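Local coordinates for protein trichothecene 3-O-acetyltransferase (Gibberella zeae, PDB 3B2S) that probably transfers an acetyl group from acetyl-coenzyme A to the 3-hydroxyl of trichothecene mycotoxins such as the bound deoxynivalenol, at residues S18-I23 against N153-A158; D160-D165 against A381-W386. All coordinates share one frame; numbering follows the deposited sequence. Where two conformers were deposited one is given.

Contact 1 of 2, residues S18-I23 against N153-A158; sequences SIYTQI and NGQHGA. With B2S ((3alpha,7alpha)-3,7,15-trihydroxy-12,13-epoxytrichothec-9-en-8-one), chain E.
H156 lies alongside I19, both side chains running toward the bound trichothecene. At the root of the histidine, CB rests on I19 CG1 at 3.6 Å. CG comes next, with T21 OG1 and I19 CG1 as its nearest neighbours across the contact. Further along the ring, H156 CD2 is 3.3 Å from T21 OG1 and 3.6 Å from I19 CD1, whose methyl also touches the ligand at C10. The tip, NE2, meets O3 of the trichothecene at 2.9 Å, with O3 in the plane of the ring and a hydrogen-bond angle of 162°. Setting CG anti to the backbone N (chi1 -154°) sends the imidazole to this hydroxyl; the ligand is also hydrogen-bonded to Y413.

H156 opens the sequence HGAMD, the HXXXD signature of CoA-dependent acyltransferases of the BAHD type, in which the histidine is the general base; its hold on the 3-hydroxyl is consistent with that role. It stands just past the end of strand 147-155, which pairs antiparallel with strand 20-28. T21 and G154 form the hydrogen-bonded pair, T21 N to G154 O at 3.0 Å and G154 N to T21 O at 2.9 Å, and H156 N gives a third backbone bond to I19 O, also 3.0 Å. On the sheet face carrying Y20, Q22, N153 and Q155, Q155 CA makes a CH-pi contact 4.0 Å from the Y20 ring centroid. N153 ND2 and Q22 NE2 both bond R119 O, whereas N153 OD1, packed against Q22 CG, is buried without a polar partner.

Contact 2 of 2, residues D160-D165 against A381-W386; sequences DMVGQD and AKVGLW. With COA (coenzyme A), chain D.
D165 of helix 161-176 reaches across to the loop at G384, and the polar part of the contact centres on its carboxylate. G384 N donates to D165 OD2 at 2.8 Å, and the bond is nearly straight, at 168°. The donor does not lie in the carboxylate plane but comes from above it, 41° out. With CG anti to the backbone N (chi1 -175°), the acid group extends from the helix to the loop. Its other partners divide by oxygen: OD2 also forms a salt bridge with R169, one turn further along the helix, while OD1 takes a hydrogen bond from Y388.

D160, the aspartate of the HXXXD motif, caps the start of the same helix: its OD1 accepts from G163 N at 2.7 Å, while its OD2 pairs with R296 and L309 N, tying the helix start to other parts of the chain.

Among the nonpolar contacts, V383 and L385 flank the D165 carboxylate. V383 CB lies 3.4 Å from D165 OD2, and L385 CG is 3.5 Å from D165 OD1; in both pairs the side chains slide past each other in opposite directions. Separately, the V383 CG1 methyl packs on the preceding helical turn, 4.3 Å from M161 CG and 4.3 Å from V162 CG2.

Toward the coenzyme, V162 CG2 stands 3.9 Å from N4P of coenzyme A. K382 crosses the V162 side chain at about a right angle and ends beside the pantetheine arm, though its chain was deposited in two conformers and its short approaches there are doubtful.

A buried carboxylate gripped by a backbone N-H, an arginine and a tyrosine, and flanked by aliphatic carbons, is likely to remain ionised, its charge balanced locally by R169.

How the contacts relate
The two contacts follow one another along the chain, joined by the short turn from strand 147-155 into helix 161-176, and their centres are 13 Å apart. They meet at T21: its carbonyl O has a probable hydrogen bond at 3.2 Å with Q164 NE2 of contact 2. M161 CE adds nonpolar contacts at 3.7 Å to both T21 CG2 and I23 CB, laying the helix against the strand. Both contacts border the active site, with contact 1 bonding the trichothecene and contact 2 lining the coenzyme arm. The H156 side chain is about 7 Å from coenzyme A, and that of M161 about 6 Å from the trichothecene.

Contact 1 of 2, residues S18-I23 against N153-A158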
ATOM      1  N   SER A  18       4.881   9.282   8.846  1.00 20.38           N
ATOM      2  CA  SER A  18       5.229   8.498  10.032  1.00 20.23           C
ATOM      3  C   SER A  18       5.377   6.991   9.768  1.00 20.21           C
ATOM      4  O   SER A  18       5.764   6.222  10.650  1.00 21.36           O
ATOM      5  CB  SER A  18       4.195   8.759  11.145  0.60 20.46           C
ATOM      6  OG  SER A  18       2.895   8.817  10.595  0.60 20.83           O
ATOM      7  N   ILE A  19       5.076   6.558   8.554  1.00 19.22           N
ATOM      8  CA  ILE A  19       5.012   5.125   8.298  1.00 17.35           C
ATOM      9  C   ILE A  19       5.920   4.663   7.144  1.00 16.69           C
ATOM     10  O   ILE A  19       6.305   5.473   6.283  1.00 15.91           O
ATOM     11  CB  ILE A  19       3.550   4.658   8.075  1.00 18.10           C
ATOM     12  CG1 ILE A  19       2.958   5.279   6.816  1.00 17.81           C
ATOM     13  CG2 ILE A  19       2.654   4.999   9.298  1.00 17.27           C
ATOM     14  CD1 ILE A  19       1.633   4.653   6.416  1.00 24.19           C
ATOM     15  N   TYR A  20       6.251   3.369   7.155  1.00 14.92           N
ATOM     16  CA  TYR A  20       6.941   2.702   6.048  1.00 14.28           C
ATOM     17  C   TYR A  20       6.041   1.674   5.394  1.00 14.13           C
ATOM     18  O   TYR A  20       5.413   0.861   6.085  1.00 14.49           O
ATOM     19  CB  TYR A  20       8.229   2.000   6.538  1.00 13.45           C
ATOM     20  CG  TYR A  20       9.400   2.965   6.634  1.00 14.29           C
ATOM     21  CD1 TYR A  20       9.555   3.783   7.757  1.00 12.98           C
ATOM     22  CD2 TYR A  20      10.312   3.116   5.553  1.00 12.96           C
ATOM     23  CE1 TYR A  20      10.601   4.725   7.832  1.00 13.66           C
ATOM     24  CE2 TYR A  20      11.382   4.038   5.627  1.00 12.43           C
ATOM     25  CZ  TYR A  20      11.507   4.845   6.777  1.00 14.18           C
ATOM     26  OH  TYR A  20      12.544   5.769   6.874  1.00 13.93           O
ATOM     27  N   THR A  21       5.977   1.710   4.068  1.00 12.74           N
ATOM     28  CA  THR A  21       5.320   0.655   3.297  1.00 12.97           C
ATOM     29  C   THR A  21       6.308  -0.494   3.043  1.00 12.60           C
ATOM     30  O   THR A  21       7.414  -0.262   2.546  1.00 12.54           O
ATOM     31  CB  THR A  21       4.823   1.195   1.951  1.00 12.90           C
ATOM     32  OG1 THR A  21       3.970   2.312   2.197  1.00 14.11           O
ATOM     33  CG2 THR A  21       4.057   0.100   1.175  1.00 14.44           C
ATOM     34  N   GLN A  22       5.909  -1.722   3.382  1.00 11.22           N
ATOM     35  CA  GLN A  22       6.801  -2.871   3.229  1.00 10.90           C
ATOM     36  C   GLN A  22       6.247  -3.797   2.177  1.00  9.84           C
ATOM     37  O   GLN A  22       5.043  -3.981   2.112  1.00  9.67           O
ATOM     38  CB  GLN A  22       6.908  -3.663   4.547  1.00 10.77           C
ATOM     39  CG  GLN A  22       7.307  -2.830   5.769  1.00 10.84           C
ATOM     40  CD  GLN A  22       7.029  -3.554   7.054  1.00 14.86           C
ATOM     41  OE1 GLN A  22       6.076  -4.348   7.128  1.00 13.22           O
ATOM     42  NE2 GLN A  22       7.828  -3.268   8.096  1.00 12.50           N
ATOM     43  N   ILE A  23       7.125  -4.429   1.404  1.00  8.67           N
ATOM     44  CA  ILE A  23       6.709  -5.504   0.500  1.00  8.29           C
ATOM     45  C   ILE A  23       7.816  -6.554   0.449  1.00  8.64           C
ATOM     46  O   ILE A  23       9.005  -6.193   0.479  1.00  8.79           O
ATOM     47  CB  ILE A  23       6.337  -4.958  -0.931  1.00  8.98           C
ATOM     48  CG1 ILE A  23       5.682  -6.062  -1.789  1.00  8.16           C
ATOM     49  CG2 ILE A  23       7.544  -4.304  -1.615  1.00  9.21           C
ATOM     50  CD1 ILE A  23       4.288  -6.494  -1.247  1.00  8.62           C
ATOM     51  N   ASN A 153      11.376  -1.592   2.167  1.00  9.38           N
ATOM     52  CA  ASN A 153      10.642  -0.548   2.906  1.00 11.04           C
ATOM     53  C   ASN A 153      10.762   0.817   2.212  1.00 11.58           C
ATOM     54  O   ASN A 153      11.879   1.253   1.889  1.00 11.45           O
ATOM     55  CB  ASN A 153      11.252  -0.368   4.299  1.00 11.10           C
ATOM     56  CG  ASN A 153      10.736  -1.348   5.309  1.00 14.00           C
ATOM     57  OD1 ASN A 153      10.625  -2.558   5.050  1.00 12.05           O
ATOM     58  ND2 ASN A 153      10.462  -0.838   6.507  1.00 13.13           N
ATOM     59  N   GLY A 154       9.634   1.488   1.984  1.00 11.03           N
ATOM     60  CA  GLY A 154       9.638   2.831   1.413  1.00 10.83           C
ATOM     61  C   GLY A 154       9.043   3.827   2.391  1.00 11.55           C
ATOM     62  O   GLY A 154       7.967   3.582   2.951  1.00 10.83           O
ATOM     63  N   GLN A 155       9.716   4.957   2.587  1.00 10.83           N
ATOM     64  CA  GLN A 155       9.195   6.008   3.475  1.00 11.66           C
ATOM     65  C   GLN A 155       7.939   6.600   2.824  1.00 11.57           C
ATOM     66  O   GLN A 155       7.982   7.096   1.686  1.00 11.67           O
ATOM     67  CB  GLN A 155      10.259   7.085   3.760  1.00 11.82           C
ATOM     68  CG  GLN A 155      10.114   7.784   5.134  1.00 12.52           C
ATOM     69  CD  GLN A 155       8.757   8.423   5.315  1.00 14.79           C
ATOM     70  OE1 GLN A 155       7.961   8.033   6.203  1.00 20.55           O
ATOM     71  NE2 GLN A 155       8.448   9.360   4.456  1.00  9.81           N
ATOM     72  N   HIS A 156       6.823   6.523   3.514  1.00 11.79           N
ATOM     73  CA  HIS A 156       5.546   6.795   2.858  1.00 12.29           C
ATOM     74  C   HIS A 156       5.305   8.245   2.400  1.00 11.06           C
ATOM     75  O   HIS A 156       4.591   8.467   1.481  1.00 11.23           O
ATOM     76  CB  HIS A 156       4.354   6.197   3.599  1.00 13.31           C
ATOM     77  CG  HIS A 156       3.164   5.912   2.733  1.00 13.70           C
ATOM     78  ND1 HIS A 156       2.858   6.639   1.612  1.00 17.63           N
ATOM     79  CD2 HIS A 156       2.187   4.992   2.846  1.00 12.85           C
ATOM     80  CE1 HIS A 156       1.756   6.187   1.070  1.00 16.85           C
ATOM     81  NE2 HIS A 156       1.339   5.177   1.788  1.00 16.36           N
ATOM     82  N   GLY A 157       5.934   9.203   3.076  1.00 10.74           N
ATOM     83  CA  GLY A 157       5.874  10.597   2.612  1.00 10.76           C
ATOM     84  C   GLY A 157       6.631  10.796   1.300  1.00 10.31           C
ATOM     85  O   GLY A 157       6.258  11.651   0.494  1.00 10.84           O
ATOM     86  N   ALA A 158       7.701  10.014   1.115  1.00  9.53           N
ATOM     87  CA  ALA A 158       8.533  10.011  -0.105  1.00  9.41           C
ATOM     88  C   ALA A 158       7.925   9.225  -1.276  1.00  9.72           C
ATOM     89  O   ALA A 158       8.240   9.505  -2.437  1.00 11.15           O
ATOM     90  CB  ALA A 158       9.934   9.423   0.212  1.00  9.21           C
TER
HETATM   91  C13 B2S E 455      -5.385   2.767   3.285  1.00 20.38           C
HETATM   92  O2  B2S E 455      -5.106   3.527   2.033  1.00 21.70           O
HETATM   93  C12 B2S E 455      -4.007   3.332   2.976  1.00 22.42           C
HETATM   94  C5  B2S E 455      -3.387   4.585   3.617  1.00 22.15           C
HETATM   95  C14 B2S E 455      -4.384   5.765   3.760  1.00 20.74           C
HETATM   96  C4  B2S E 455      -2.310   4.881   2.522  1.00 21.23           C
HETATM   97  C3  B2S E 455      -2.149   3.569   1.693  1.00 21.01           C
HETATM   98  O3  B2S E 455      -0.767   3.159   1.570  1.00 19.93           O
HETATM   99  C2  B2S E 455      -2.872   2.492   2.506  1.00 21.17           C
HETATM  100  O1  B2S E 455      -1.975   2.038   3.582  1.00 23.07           O
HETATM  101  C11 B2S E 455      -1.982   2.819   4.863  1.00 24.42           C
HETATM  102  C10 B2S E 455      -1.000   2.409   5.810  1.00 23.26           C
HETATM  103  C9  B2S E 455      -1.510   2.535   7.117  1.00 22.89           C
HETATM  104  C16 B2S E 455      -0.669   2.104   8.330  1.00 21.89           C
HETATM  105  C8  B2S E 455      -2.800   3.096   7.289  1.00 24.09           C
HETATM  106  O5  B2S E 455      -3.275   3.244   8.422  1.00 26.14           O
HETATM  107  C7  B2S E 455      -3.650   3.545   6.040  1.00 23.75           C
HETATM  108  O4  B2S E 455      -4.750   4.412   6.355  1.00 24.44           O
HETATM  109  C6  B2S E 455      -2.718   4.181   4.970  1.00 23.45           C
HETATM  110  C15 B2S E 455      -1.878   5.336   5.583  1.00 26.41           C
HETATM  111  O6  B2S E 455      -2.306   5.498   6.952  1.00 27.35           O

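Contact 2 of 2, residues D160-D165 against A381-W386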
ATOM      1  N   ASP A 160       4.346   6.589  -2.594  1.00  9.17           N
ATOM      2  CA  ASP A 160       3.218   5.642  -2.474  1.00 10.21           C
ATOM      3  C   ASP A 160       3.677   4.314  -3.067  1.00 10.56           C
ATOM      4  O   ASP A 160       4.846   4.190  -3.452  1.00  9.54           O
ATOM      5  CB  ASP A 160       1.926   6.191  -3.120  1.00 10.60           C
ATOM      6  CG  ASP A 160       2.101   6.569  -4.579  1.00 11.27           C
ATOM      7  OD1 ASP A 160       2.930   5.956  -5.274  1.00 14.41           O
ATOM      8  OD2 ASP A 160       1.401   7.471  -5.059  1.00 10.19           O
ATOM      9  N   MET A 161       2.805   3.308  -3.131  1.00  9.89           N
ATOM     10  CA  MET A 161       3.262   2.012  -3.623  1.00 11.07           C
ATOM     11  C   MET A 161       3.546   2.036  -5.147  1.00 10.03           C
ATOM     12  O   MET A 161       4.404   1.289  -5.627  1.00 10.87           O
ATOM     13  CB  MET A 161       2.296   0.875  -3.236  1.00 10.91           C
ATOM     14  CG  MET A 161       2.709  -0.545  -3.735  1.00 12.98           C
ATOM     15  SD  MET A 161       4.411  -1.048  -3.303  1.00 17.66           S
ATOM     16  CE  MET A 161       4.140  -2.078  -1.840  1.00 16.23           C
ATOM     17  N   VAL A 162       2.826   2.865  -5.897  1.00  9.44           N
ATOM     18  CA  VAL A 162       3.129   3.045  -7.328  1.00  9.57           C
ATOM     19  C   VAL A 162       4.547   3.614  -7.498  1.00  9.30           C
ATOM     20  O   VAL A 162       5.333   3.107  -8.305  1.00  9.68           O
ATOM     21  CB  VAL A 162       2.061   3.888  -8.079  1.00  9.89           C
ATOM     22  CG1 VAL A 162       2.544   4.229  -9.480  1.00  9.99           C
ATOM     23  CG2 VAL A 162       0.767   3.054  -8.199  1.00  9.48           C
ATOM     24  N   GLY A 163       4.862   4.648  -6.717  1.00  8.33           N
ATOM     25  CA  GLY A 163       6.213   5.228  -6.698  1.00  8.34           C
ATOM     26  C   GLY A 163       7.263   4.236  -6.229  1.00  8.13           C
ATOM     27  O   GLY A 163       8.342   4.153  -6.804  1.00  8.26           O
ATOM     28  N   GLN A 164       6.945   3.478  -5.187  1.00  8.53           N
ATOM     29  CA  GLN A 164       7.878   2.469  -4.641  1.00  8.15           C
ATOM     30  C   GLN A 164       8.149   1.365  -5.677  1.00  8.75           C
ATOM     31  O   GLN A 164       9.295   0.889  -5.838  1.00  8.21           O
ATOM     32  CB  GLN A 164       7.292   1.885  -3.347  1.00  7.86           C
ATOM     33  CG  GLN A 164       8.186   0.863  -2.605  1.00  9.11           C
ATOM     34  CD  GLN A 164       7.700   0.646  -1.182  1.00 10.46           C
ATOM     35  OE1 GLN A 164       7.058   1.533  -0.605  1.00 12.74           O
ATOM     36  NE2 GLN A 164       8.032  -0.509  -0.598  1.00  9.37           N
ATOM     37  N   ASP A 165       7.101   0.975  -6.406  1.00  8.62           N
ATOM     38  CA  ASP A 165       7.260   0.043  -7.530  1.00  8.85           C
ATOM     39  C   ASP A 165       8.209   0.615  -8.596  1.00  8.50           C
ATOM     40  O   ASP A 165       9.088  -0.102  -9.095  1.00  7.72           O
ATOM     41  CB  ASP A 165       5.898  -0.295  -8.147  1.00  9.05           C
ATOM     42  CG  ASP A 165       5.988  -1.372  -9.248  1.00 11.30           C
ATOM     43  OD1 ASP A 165       6.750  -2.362  -9.078  1.00 11.01           O
ATOM     44  OD2 ASP A 165       5.245  -1.240 -10.255  1.00 10.92           O
ATOM     45  N   ALA A 381      -2.753  -4.139  -6.852  1.00 11.19           N
ATOM     46  CA  ALA A 381      -2.911  -5.185  -7.878  1.00 11.77           C
ATOM     47  C   ALA A 381      -2.147  -4.915  -9.177  1.00 12.04           C
ATOM     48  O   ALA A 381      -1.642  -5.850  -9.776  1.00 13.27           O
ATOM     49  CB  ALA A 381      -4.398  -5.458  -8.189  1.00 11.29           C
ATOM     50  N   LYS A 382      -2.102  -3.658  -9.577  1.00 12.64           N
ATOM     51  CA  LYS A 382      -1.488  -3.267 -10.866  0.50 13.10           C
ATOM     52  C   LYS A 382       0.068  -3.065 -10.825  1.00 12.71           C
ATOM     53  O   LYS A 382       0.664  -2.846 -11.821  1.00 12.17           O
ATOM     54  CB  LYS A 382      -2.181  -2.027 -11.431  0.50 13.33           C
ATOM     55  CG  LYS A 382      -1.722  -0.746 -10.780  0.50 15.83           C
ATOM     56  CD  LYS A 382      -2.794   0.304 -10.804  0.50 19.97           C
ATOM     57  CE  LYS A 382      -2.435   1.419  -9.831  1.00 21.52           C
ATOM     58  NZ  LYS A 382      -1.716   0.918  -8.626  1.00 22.93           N
ATOM     59  N   VAL A 383       0.664  -3.157  -9.665  1.00 12.06           N
ATOM     60  CA  VAL A 383       2.106  -2.848  -9.665  1.00 12.27           C
ATOM     61  C   VAL A 383       2.893  -4.029 -10.242  1.00 11.52           C
ATOM     62  O   VAL A 383       2.378  -5.148 -10.281  1.00 11.01           O
ATOM     63  CB  VAL A 383       2.664  -2.294  -8.325  1.00 13.39           C
ATOM     64  CG1 VAL A 383       1.860  -1.072  -7.866  1.00 13.45           C
ATOM     65  CG2 VAL A 383       2.713  -3.342  -7.238  1.00 13.37           C
ATOM     66  N   GLY A 384       4.121  -3.778 -10.681  1.00 10.37           N
ATOM     67  CA  GLY A 384       4.814  -4.728 -11.549  1.00 11.23           C
ATOM     68  C   GLY A 384       5.785  -5.692 -10.900  1.00 11.13           C
ATOM     69  O   GLY A 384       6.589  -6.304 -11.586  1.00 11.72           O
ATOM     70  N   LEU A 385       5.691  -5.836  -9.585  1.00 11.51           N
ATOM     71  CA  LEU A 385       6.684  -6.577  -8.777  1.00 11.76           C
ATOM     72  C   LEU A 385       6.921  -8.045  -9.127  1.00 11.60           C
ATOM     73  O   LEU A 385       8.028  -8.560  -8.894  1.00 11.56           O
ATOM     74  CB  LEU A 385       6.401  -6.391  -7.260  1.00 12.25           C
ATOM     75  CG  LEU A 385       6.655  -4.977  -6.694  1.00 10.96           C
ATOM     76  CD1 LEU A 385       5.888  -4.769  -5.404  1.00 12.61           C
ATOM     77  CD2 LEU A 385       8.172  -4.715  -6.476  1.00 10.53           C
ATOM     78  N   TRP A 386       5.920  -8.718  -9.709  1.00 11.94           N
ATOM     79  CA  TRP A 386       6.089 -10.119 -10.119  1.00 12.16           C
ATOM     80  C   TRP A 386       7.091 -10.302 -11.269  1.00 12.43           C
ATOM     81  O   TRP A 386       7.533 -11.424 -11.547  1.00 12.73           O
ATOM     82  CB  TRP A 386       4.750 -10.728 -10.543  1.00 12.87           C
ATOM     83  CG  TRP A 386       3.819 -11.078  -9.422  1.00 12.64           C
ATOM     84  CD1 TRP A 386       2.825 -10.297  -8.899  1.00 13.59           C
ATOM     85  CD2 TRP A 386       3.763 -12.326  -8.724  1.00 13.77           C
ATOM     86  NE1 TRP A 386       2.163 -10.987  -7.906  1.00 14.71           N
ATOM     87  CE2 TRP A 386       2.721 -12.232  -7.781  1.00 12.30           C
ATOM     88  CE3 TRP A 386       4.513 -13.513  -8.796  1.00 13.13           C
ATOM     89  CZ2 TRP A 386       2.403 -13.278  -6.902  1.00 13.49           C
ATOM     90  CZ3 TRP A 386       4.187 -14.559  -7.929  1.00 14.36           C
ATOM     91  CH2 TRP A 386       3.135 -14.431  -7.001  1.00 14.38           C
TER
HETATM   92  N1A COA D 454     -15.516  -1.911 -21.591  1.00 31.38           N
HETATM   93  C2A COA D 454     -15.427  -2.844 -20.567  1.00 33.96           C
HETATM   94  N3A COA D 454     -14.385  -2.750 -19.660  1.00 34.73           N
HETATM   95  C4A COA D 454     -13.460  -1.747 -19.786  1.00 34.54           C
HETATM   96  C5A COA D 454     -13.535  -0.816 -20.825  1.00 34.34           C
HETATM   97  C6A COA D 454     -14.582  -0.901 -21.752  1.00 33.68           C
HETATM   98  N6A COA D 454     -14.475  -0.293 -22.942  1.00 31.83           N
HETATM   99  N7A COA D 454     -12.485   0.039 -20.695  1.00 35.31           N
HETATM  100  C8A COA D 454     -11.755  -0.326 -19.612  1.00 35.42           C
HETATM  101  N9A COA D 454     -12.349  -1.432 -19.045  1.00 35.56           N
HETATM  102  C1B COA D 454     -11.911  -2.186 -17.857  1.00 36.32           C
HETATM  103  C2B COA D 454     -10.637  -2.987 -18.115  1.00 36.73           C
HETATM  104  O2B COA D 454     -10.914  -4.203 -18.784  1.00 36.26           O
HETATM  105  C3B COA D 454     -10.121  -3.174 -16.699  1.00 36.90           C
HETATM  106  O3B COA D 454     -10.854  -4.190 -16.053  1.00 35.00           O
HETATM  107  P3B COA D 454     -10.207  -5.619 -15.721  1.00 34.87           P
HETATM  108  O7A COA D 454      -9.827  -6.350 -16.996  1.00 36.49           O
HETATM  109  O8A COA D 454      -8.949  -5.429 -14.890  1.00 34.62           O
HETATM  110  O9A COA D 454     -11.252  -6.426 -14.992  1.00 32.79           O
HETATM  111  C4B COA D 454     -10.562  -1.900 -16.003  1.00 37.54           C
HETATM  112  O4B COA D 454     -11.634  -1.348 -16.747  1.00 37.65           O
HETATM  113  C5B COA D 454      -9.434  -0.893 -15.836  1.00 38.78           C
HETATM  114  O5B COA D 454      -9.970   0.086 -14.981  1.00 38.47           O
HETATM  115  P1A COA D 454      -9.026   0.933 -13.987  1.00 38.30           P
HETATM  116  O1A COA D 454      -9.909   1.822 -13.133  1.00 37.06           O
HETATM  117  O2A COA D 454      -8.032   1.759 -14.802  1.00 37.08           O
HETATM  118  O3A COA D 454      -8.189  -0.160 -13.133  1.00 34.62           O
HETATM  119  P2A COA D 454      -8.715  -1.031 -11.879  1.00 32.83           P
HETATM  120  O4A COA D 454      -8.096  -2.408 -12.042  1.00 30.74           O
HETATM  121  O5A COA D 454     -10.229  -1.013 -11.750  1.00 30.02           O
HETATM  122  O6A COA D 454      -8.093  -0.330 -10.543  1.00 33.00           O
HETATM  123  CBP COA D 454      -7.863   1.356  -8.795  1.00 30.59           C
HETATM  124  CCP COA D 454      -8.768   0.714  -9.849  1.00 30.47           C
HETATM  125  CDP COA D 454      -8.599   2.594  -8.291  1.00 28.29           C
HETATM  126  CEP COA D 454      -7.717   0.382  -7.639  1.00 25.58           C
HETATM  127  CAP COA D 454      -6.463   1.673  -9.399  1.00 31.85           C
HETATM  128  OAP COA D 454      -6.560   2.418 -10.604  1.00 32.20           O
HETATM  129  C9P COA D 454      -5.452   2.378  -8.510  1.00 32.38           C
HETATM  130  O9P COA D 454      -5.418   3.767  -8.565  1.00 30.22           O
HETATM  131  N8P COA D 454      -4.606   1.683  -7.733  1.00 36.49           N
HETATM  132  C7P COA D 454      -4.249   2.088  -6.366  1.00 38.54           C
HETATM  133  C6P COA D 454      -2.932   2.870  -6.297  1.00 40.71           C
HETATM  134  C5P COA D 454      -2.272   2.773  -4.948  1.00 41.51           C
HETATM  135  O5P COA D 454      -2.823   2.122  -4.049  1.00 41.85           O
HETATM  136  N4P COA D 454      -1.093   3.398  -4.794  1.00 41.98           N